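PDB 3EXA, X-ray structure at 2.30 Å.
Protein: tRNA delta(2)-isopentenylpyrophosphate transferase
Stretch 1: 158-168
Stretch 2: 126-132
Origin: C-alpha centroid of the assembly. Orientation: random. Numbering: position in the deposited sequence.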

# COMPACT_ATOMS: atom_id res chain seq x y z
N ASN A 158 -18.44 14.29 5.63
CA ASN A 158 -17.67 13.62 4.59
C ASN A 158 -16.78 12.57 5.25
O ASN A 158 -15.57 12.62 5.14
CB ASN A 158 -16.80 14.64 3.85
CG ASN A 158 -16.30 14.11 2.51
OD1 ASN A 158 -16.47 12.93 2.19
ND2 ASN A 158 -15.68 14.98 1.73
N TYR A 159 -17.41 11.61 5.94
CA TYR A 159 -16.70 10.55 6.64
C TYR A 159 -15.75 9.75 5.76
O TYR A 159 -14.75 9.20 6.25
CB TYR A 159 -17.68 9.58 7.29
CG TYR A 159 -18.42 8.70 6.30
CD1 TYR A 159 -19.66 9.09 5.78
CD2 TYR A 159 -17.89 7.47 5.89
CE1 TYR A 159 -20.35 8.28 4.89
CE2 TYR A 159 -18.57 6.65 4.99
CZ TYR A 159 -19.80 7.06 4.50
OH TYR A 159 -20.48 6.22 3.63
N ARG A 160 -16.05 9.67 4.48
CA ARG A 160 -15.20 8.93 3.56
C ARG A 160 -13.83 9.58 3.48
O ARG A 160 -12.80 8.90 3.50
CB ARG A 160 -15.83 8.88 2.17
CG ARG A 160 -15.50 7.61 1.43
CD ARG A 160 -16.09 6.43 2.18
NE ARG A 160 -15.20 5.27 2.18
CZ ARG A 160 -15.49 4.11 2.76
NH1 ARG A 160 -16.65 3.95 3.39
NH2 ARG A 160 -14.62 3.11 2.70
N ARG A 161 -13.82 10.91 3.39
CA ARG A 161 -12.58 11.67 3.31
C ARG A 161 -11.88 11.72 4.67
O ARG A 161 -10.67 11.90 4.75
CB ARG A 161 -12.88 13.08 2.79
CG ARG A 161 -11.65 13.93 2.51
CD ARG A 161 -12.05 15.24 1.84
NE ARG A 161 -10.94 16.17 1.71
CZ ARG A 161 -11.01 17.35 1.09
NH1 ARG A 161 -12.16 17.74 0.54
NH2 ARG A 161 -9.94 18.13 1.03
N VAL A 162 -12.65 11.57 5.75
CA VAL A 162 -12.08 11.58 7.09
C VAL A 162 -11.41 10.23 7.33
O VAL A 162 -10.34 10.16 7.93
CB VAL A 162 -13.16 11.83 8.16
CG1 VAL A 162 -12.59 11.61 9.56
CG2 VAL A 162 -13.68 13.26 8.02
N ILE A 163 -12.02 9.16 6.87
CA ILE A 163 -11.41 7.85 7.05
C ILE A 163 -10.08 7.81 6.29
O ILE A 163 -9.10 7.24 6.76
CB ILE A 163 -12.32 6.72 6.53
CG1 ILE A 163 -13.46 6.50 7.52
CG2 ILE A 163 -11.52 5.44 6.31
CD1 ILE A 163 -14.46 5.47 7.10
N ARG A 164 -10.06 8.41 5.11
CA ARG A 164 -8.87 8.45 4.28
C ARG A 164 -7.73 9.15 5.02
O ARG A 164 -6.59 8.68 5.02
CB ARG A 164 -9.18 9.18 2.97
CG ARG A 164 -7.97 9.64 2.19
CD ARG A 164 -7.17 8.48 1.61
NE ARG A 164 -7.04 8.59 0.16
CZ ARG A 164 -6.53 9.64 -0.48
NH1 ARG A 164 -6.10 10.69 0.20
NH2 ARG A 164 -6.46 9.64 -1.80
N ALA A 165 -8.04 10.27 5.66
CA ALA A 165 -7.05 11.04 6.40
C ALA A 165 -6.45 10.24 7.55
O ALA A 165 -5.24 10.28 7.78
CB ALA A 165 -7.67 12.32 6.94
N LEU A 166 -7.29 9.51 8.28
CA LEU A 166 -6.81 8.72 9.40
C LEU A 166 -5.96 7.54 8.95
O LEU A 166 -5.06 7.11 9.67
CB LEU A 166 -8.00 8.23 10.25
CG LEU A 166 -8.91 9.31 10.87
CD1 LEU A 166 -10.22 8.69 11.33
CD2 LEU A 166 -8.20 9.99 12.02
N GLU A 167 -6.23 7.00 7.76
CA GLU A 167 -5.44 5.86 7.28
C GLU A 167 -4.06 6.34 6.85
O GLU A 167 -3.06 5.67 7.12
CB GLU A 167 -6.12 5.16 6.09
CG GLU A 167 -7.51 4.60 6.34
CD GLU A 167 -8.01 3.74 5.17
OE1 GLU A 167 -7.59 2.57 5.07
OE2 GLU A 167 -8.80 4.24 4.34
N ILE A 168 -4.02 7.48 6.18
CA ILE A 168 -2.75 8.04 5.71
C ILE A 168 -1.84 8.34 6.90
O ILE A 168 -0.63 8.09 6.84
CB ILE A 168 -2.97 9.32 4.90
CG1 ILE A 168 -3.61 8.97 3.54
CG2 ILE A 168 -1.66 10.06 4.72
CD1 ILE A 168 -3.87 10.17 2.62
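Stretch 2, residues 126-132: ELEAFVN

The most distinctive feature of this contact is a salt bridge beside otherwise carbon-lined packing between two helices, and formed by two side chains that do not start out aimed at the opposite helix. The CA-to-CB bond of Arg160 points away from the second stretch and that of Glu128 sideways to the first, yet their ends converge: Arg160 NH2 donates a hydrogen bond to Glu128 OE2 at 3.0 Å, with an N-H...acceptor angle of 149°. The carboxylate oxygen lies at the edge of the guanidinium, near its plane, where the N-H groups point. The position of Glu128 OE2 is less certain than most, so the exact length deserves some caution.

Residues 159-168 form a helix with Asn158 at the N-cap position, and its carbonyl receives the first helical bond, Val162 N to Asn158 O at 3.2 Å. Residues 126-132 are helical throughout, part of a longer helix that extends beyond both ends, with Val131 N to Leu127 O at 2.8 Å as a typical rung. The two run in broadly opposite directions, their axes at 138° and 10.5 Å apart at closest approach. The register follows from this: Val131, late in the second stretch, faces Tyr159 at the start of the first helix, their CA atoms 7.6 Å apart, while Leu127 faces Ile163, with CA atoms 6.5 Å apart.

Such packing illustrates how residues spaced about one helical turn apart supply a contact face. On the second stretch these are Leu127 and Val131; on the first, Tyr159, Ile163 and Leu166, all with CA-to-CB bonds toward the partner. Leu127 gives up the most surface, and its CD1 methyl serves several neighbours at once. Leu127 CD1 is 3.7 Å from Leu166 CB, 3.9 Å from Ile163 CG2 and 3.8 Å from the backbone atom Ile163 O, and it also reaches Glu167 CG at 4.1 Å, where the aliphatic part of an acidic side chain offers a carbon surface. Farther along, Val131 CG2 rests against Tyr159 CB at 4.0 Å, approaching the ring obliquely.

Ile163 joins the apolar and charged parts of the contact. Ile163 CD1 lies 3.8 Å from Glu128 CG, so the methylene portion of Glu128 packs on a hydrocarbon side chain while its carboxylate continues to Arg160. In all, 320 Å² is buried, both sides summed: a modest contact in which carbon packing and one ionic pair work side by side.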

# COMPACT_ATOMS: atom_id res chain seq x y z
N GLU A 126 -11.82 -0.93 11.18
CA GLU A 126 -11.98 -0.38 12.52
C GLU A 126 -12.63 1.00 12.48
O GLU A 126 -13.51 1.30 13.29
CB GLU A 126 -10.61 -0.27 13.20
CG GLU A 126 -10.61 0.37 14.57
CD GLU A 126 -9.21 0.46 15.15
OE1 GLU A 126 -8.52 -0.59 15.20
OE2 GLU A 126 -8.79 1.57 15.55
N LEU A 127 -12.20 1.84 11.54
CA LEU A 127 -12.77 3.17 11.42
C LEU A 127 -14.22 3.14 10.96
O LEU A 127 -15.05 3.90 11.45
CB LEU A 127 -11.95 4.02 10.44
CG LEU A 127 -10.51 4.28 10.86
CD1 LEU A 127 -9.80 5.06 9.77
CD2 LEU A 127 -10.49 5.04 12.18
N GLU A 128 -14.54 2.25 10.02
CA GLU A 128 -15.90 2.17 9.54
C GLU A 128 -16.82 1.76 10.68
O GLU A 128 -17.88 2.35 10.87
CB GLU A 128 -15.98 1.19 8.36
CG GLU A 128 -15.16 1.70 7.16
CD GLU A 128 -15.06 0.72 6.01
OE1 GLU A 128 -14.86 -0.49 6.27
OE2 GLU A 128 -15.16 1.15 4.85
N ALA A 129 -16.38 0.77 11.46
CA ALA A 129 -17.16 0.29 12.60
C ALA A 129 -17.30 1.42 13.62
O ALA A 129 -18.32 1.55 14.29
CB ALA A 129 -16.45 -0.90 13.24
N PHE A 130 -16.27 2.25 13.71
CA PHE A 130 -16.28 3.37 14.64
C PHE A 130 -17.31 4.41 14.22
O PHE A 130 -18.11 4.87 15.04
CB PHE A 130 -14.91 4.02 14.67
CG PHE A 130 -14.78 5.11 15.68
CD1 PHE A 130 -14.29 4.85 16.95
CD2 PHE A 130 -15.20 6.41 15.37
CE1 PHE A 130 -14.21 5.86 17.91
CE2 PHE A 130 -15.12 7.42 16.32
CZ PHE A 130 -14.63 7.15 17.59
N VAL A 131 -17.28 4.79 12.95
CA VAL A 131 -18.19 5.79 12.44
C VAL A 131 -19.65 5.33 12.51
O VAL A 131 -20.57 6.14 12.54
CB VAL A 131 -17.81 6.21 10.97
CG1 VAL A 131 -18.04 5.06 10.01
CG2 VAL A 131 -18.61 7.42 10.55
N ASN A 132 -19.87 4.01 12.56
CA ASN A 132 -21.22 3.46 12.65
C ASN A 132 -21.68 3.29 14.10
O ASN A 132 -22.87 3.37 14.41
CB ASN A 132 -21.30 2.12 11.93
CG ASN A 132 -22.66 1.47 12.11
OD1 ASN A 132 -22.83 0.58 12.96
ND2 ASN A 132 -23.64 1.91 11.32